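PDB 6TH0: acyl-CoA N-acyltransferases (NAT) superfamily protein from Arabidopsis thaliana, which probably acetylates the N-terminal methionine of transmembrane proteins, and lysine side chains of proteins, with acetyl-CoA as donor. Local coordinates for residues 92-97 with 131-136. Numbering follows the deposited sequence.
Sequences GTLVYI and GVYLHV. With ACO (acetyl coenzyme *a), chain C.
Tyr-96 OH meets His-135 ND1 at 2.7 Å, a hydrogen bond that either partner could donate, and the same hydroxyl makes a weak bond to a water. That water donates to Ile-97 O and accepts from His-135 N at 2.9 Å, so it links the two strands beside the Tyr-96 hydroxyl. His-135 NE2 is bonded to Glu-78, so both ring nitrogens are engaged. CG of Tyr-96 is anti to the backbone N (chi1 -178°), and the ring beyond it presents its edge to the face of Tyr-133 in a T-shaped stack: Tyr-96 CD1 lies 3.3 Å above the Tyr-133 ring plane, offset toward the rim, and the planes meet at 60°. Strands 93-102 and 129-137 are the parallel pair of a beta-alpha-beta crossover through helix 111-123, in the GNAT fold; here Val-95 N bonds Gly-131 O, Tyr-133 N bonds Val-95 O, and Ile-97 N bonds Tyr-133 O at 2.9 Å. On the opposite sheet face, Ile-97 CD1 packs on Val-132 CG1 at 3.7 Å, and Val-95 and Ile-97 both touch Val-119 of that helix. Leu-94 CB abuts the Tyr-133 ring edge, 3.9 Å from CE1; an alanine in place of Tyr-133 would probably open a gap beside Leu-94 and leave the Tyr-96 ring without its stacking partner. Farther along, His-135 O approaches the acetyl CH3 of acetyl-CoA to 3.3 Å.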
loop_
_atom_site.group_PDB
_atom_site.type_symbol
_atom_site.label_atom_id
_atom_site.label_comp_id
_atom_site.label_asym_id
_atom_site.label_seq_id
_atom_site.Cartn_x
_atom_site.Cartn_y
_atom_site.Cartn_z
ATOM N N GLY A 92 3.991 -9.527 17.779
ATOM C CA GLY A 92 4.445 -8.988 16.517
ATOM C C GLY A 92 3.372 -8.216 15.764
ATOM O O GLY A 92 2.204 -8.145 16.155
ATOM N N THR A 93 3.810 -7.573 14.687
ATOM C CA THR A 93 2.964 -6.737 13.853
ATOM C C THR A 93 3.054 -7.149 12.391
ATOM O O THR A 93 3.869 -7.979 11.992
ATOM C CB THR A 93 3.357 -5.266 13.972
ATOM O OG1 THR A 93 4.766 -5.146 13.716
ATOM C CG2 THR A 93 3.003 -4.706 15.375
ATOM N N LEU A 94 2.206 -6.508 11.613
ATOM C CA LEU A 94 2.147 -6.652 10.168
ATOM C C LEU A 94 1.961 -5.265 9.583
ATOM O O LEU A 94 1.416 -4.378 10.243
ATOM C CB LEU A 94 0.993 -7.555 9.744
ATOM C CG LEU A 94 1.118 -9.023 10.099
ATOM C CD1 LEU A 94 -0.232 -9.701 10.015
ATOM C CD2 LEU A 94 2.109 -9.677 9.151
ATOM N N VAL A 95 2.459 -5.070 8.360
ATOM C CA VAL A 95 2.178 -3.866 7.584
ATOM C C VAL A 95 1.112 -4.212 6.558
ATOM O O VAL A 95 1.248 -5.203 5.829
ATOM C CB VAL A 95 3.452 -3.321 6.915
ATOM C CG1 VAL A 95 3.130 -2.079 6.089
ATOM C CG2 VAL A 95 4.502 -2.998 7.983
ATOM N N TYR A 96 0.037 -3.419 6.524
ATOM C CA TYR A 96 -1.078 -3.607 5.599
ATOM C C TYR A 96 -1.073 -2.484 4.568
ATOM O O TYR A 96 -1.321 -1.326 4.909
ATOM C CB TYR A 96 -2.407 -3.622 6.368
ATOM C CG TYR A 96 -3.634 -3.857 5.507
ATOM C CD1 TYR A 96 -3.940 -5.130 5.025
ATOM C CD2 TYR A 96 -4.497 -2.807 5.192
ATOM C CE1 TYR A 96 -5.056 -5.356 4.238
ATOM C CE2 TYR A 96 -5.614 -3.016 4.399
ATOM C CZ TYR A 96 -5.893 -4.284 3.926
ATOM O OH TYR A 96 -7.016 -4.479 3.150
ATOM N N ILE A 97 -0.842 -2.824 3.299
ATOM C CA ILE A 97 -0.905 -1.791 2.268
ATOM C C ILE A 97 -2.361 -1.450 2.015
ATOM O O ILE A 97 -3.192 -2.340 1.766
ATOM C CB ILE A 97 -0.211 -2.249 0.977
ATOM C CG1 ILE A 97 1.305 -2.307 1.173
ATOM C CG2 ILE A 97 -0.606 -1.296 -0.195
ATOM C CD1 ILE A 97 2.025 -3.075 0.090
ATOM N N GLY A 131 5.750 -9.149 8.242
ATOM C CA GLY A 131 5.613 -9.058 6.801
ATOM C C GLY A 131 4.574 -8.031 6.405
ATOM O O GLY A 131 4.211 -7.154 7.186
ATOM N N VAL A 132 4.114 -8.172 5.160
ATOM C CA VAL A 132 3.214 -7.231 4.500
ATOM C C VAL A 132 2.040 -8.010 3.928
ATOM O O VAL A 132 2.223 -9.113 3.404
ATOM C CB VAL A 132 3.947 -6.467 3.371
ATOM C CG1 VAL A 132 3.035 -5.413 2.709
ATOM C CG2 VAL A 132 5.256 -5.856 3.894
ATOM N N TYR A 133 0.832 -7.457 4.041
ATOM C CA TYR A 133 -0.330 -8.038 3.374
ATOM C C TYR A 133 -1.236 -6.923 2.866
ATOM O O TYR A 133 -1.053 -5.744 3.178
ATOM C CB TYR A 133 -1.097 -9.036 4.270
ATOM C CG TYR A 133 -1.972 -8.490 5.393
ATOM C CD1 TYR A 133 -1.417 -7.885 6.525
ATOM C CD2 TYR A 133 -3.359 -8.639 5.349
ATOM C CE1 TYR A 133 -2.236 -7.397 7.556
ATOM C CE2 TYR A 133 -4.176 -8.170 6.372
ATOM C CZ TYR A 133 -3.616 -7.553 7.478
ATOM O OH TYR A 133 -4.446 -7.091 8.503
ATOM N N LEU A 134 -2.168 -7.303 2.006
ATOM C CA LEU A 134 -3.068 -6.357 1.368
ATOM C C LEU A 134 -4.150 -7.143 0.646
ATOM O O LEU A 134 -4.084 -8.371 0.527
ATOM C CB LEU A 134 -2.307 -5.452 0.394
ATOM C CG LEU A 134 -1.783 -6.234 -0.820
ATOM C CD1 LEU A 134 -1.731 -5.302 -1.993
ATOM C CD2 LEU A 134 -0.407 -6.889 -0.586
ATOM N N HIS A 135 -5.128 -6.413 0.133
ATOM C CA HIS A 135 -6.175 -6.972 -0.699
ATOM C C HIS A 135 -6.142 -6.274 -2.047
ATOM O O HIS A 135 -5.947 -5.058 -2.124
ATOM C CB HIS A 135 -7.556 -6.822 -0.049
ATOM C CG HIS A 135 -7.715 -7.600 1.219
ATOM N ND1 HIS A 135 -7.388 -7.089 2.456
ATOM C CD2 HIS A 135 -8.185 -8.848 1.438
ATOM C CE1 HIS A 135 -7.648 -7.993 3.385
ATOM N NE2 HIS A 135 -8.132 -9.071 2.792
ATOM N N VAL A 136 -6.301 -7.062 -3.103
ATOM C CA VAL A 136 -6.334 -6.575 -4.471
ATOM C C VAL A 136 -7.716 -6.857 -5.038
ATOM O O VAL A 136 -8.266 -7.948 -4.844
ATOM C CB VAL A 136 -5.239 -7.271 -5.313
ATOM C CG1 VAL A 136 -5.260 -6.793 -6.740
ATOM C CG2 VAL A 136 -3.866 -7.074 -4.666
HETATM N N1A ACO C . 9.965 -1.088 -19.639
HETATM C C2A ACO C . 8.774 -1.680 -19.994
HETATM N N3A ACO C . 7.795 -2.212 -19.242
HETATM C C4A ACO C . 8.080 -2.123 -17.885
HETATM C C5A ACO C . 9.275 -1.534 -17.360
HETATM C C6A ACO C . 10.201 -1.024 -18.290
HETATM N N6A ACO C . 11.363 -0.447 -17.848
HETATM N N7A ACO C . 9.290 -1.581 -15.960
HETATM C C8A ACO C . 8.127 -2.186 -15.645
HETATM N N9A ACO C . 7.368 -2.534 -16.763
HETATM C C1B ACO C . 6.069 -3.209 -16.794
HETATM C C2B ACO C . 5.907 -4.350 -15.688
HETATM O O2B ACO C . 6.496 -5.504 -16.121
HETATM C C3B ACO C . 4.314 -4.403 -15.834
HETATM O O3B ACO C . 4.103 -5.009 -17.014
HETATM P P3B ACO C . 2.551 -5.996 -17.046
HETATM O O7A ACO C . 1.620 -4.813 -17.085
HETATM O O8A ACO C . 2.677 -6.818 -18.317
HETATM O O9A ACO C . 2.657 -6.695 -15.712
HETATM C C4B ACO C . 3.937 -2.883 -15.872
HETATM O O4B ACO C . 5.038 -2.207 -16.565
HETATM C C5B ACO C . 3.680 -2.317 -14.463
HETATM O O5B ACO C . 4.754 -2.560 -13.609
HETATM P P1A ACO C . 5.115 -1.165 -12.806
HETATM O O1A ACO C . 5.531 -0.126 -13.781
HETATM O O2A ACO C . 5.989 -1.540 -11.642
HETATM O O3A ACO C . 3.728 -0.535 -12.065
HETATM P P2A ACO C . 3.253 0.893 -12.575
HETATM O O4A ACO C . 4.096 1.996 -12.047
HETATM O O5A ACO C . 2.791 0.919 -14.008
HETATM O O6A ACO C . 1.782 1.151 -11.689
HETATM C CBP ACO C . -0.301 0.312 -10.824
HETATM C CCP ACO C . 1.094 -0.038 -11.502
HETATM C CDP ACO C . -0.010 0.810 -9.428
HETATM C CEP ACO C . -1.196 -0.929 -10.777
HETATM C CAP ACO C . -0.915 1.424 -11.716
HETATM O OAP ACO C . -1.375 0.892 -12.955
HETATM C C9P ACO C . -2.101 2.153 -11.090
HETATM O O9P ACO C . -1.934 3.192 -10.487
HETATM N N8P ACO C . -3.368 1.647 -11.292
HETATM C C7P ACO C . -4.583 2.312 -10.715
HETATM C C6P ACO C . -4.572 2.232 -9.217
HETATM C C5P ACO C . -4.660 0.790 -8.857
HETATM O O5P ACO C . -5.313 -0.044 -9.466
HETATM N N4P ACO C . -3.932 0.397 -7.753
HETATM C C3P ACO C . -4.010 -1.025 -7.424
HETATM C C2P ACO C . -3.842 -1.207 -5.959
HETATM S S1P ACO C . -3.980 -3.026 -5.600
HETATM C C ACO C . -5.755 -3.053 -5.356
HETATM O O ACO C . -6.519 -3.530 -6.159
HETATM C CH3 ACO C . -6.259 -2.420 -4.164
HETATM O O HOH W 1 -5.449 -3.581 0.647
#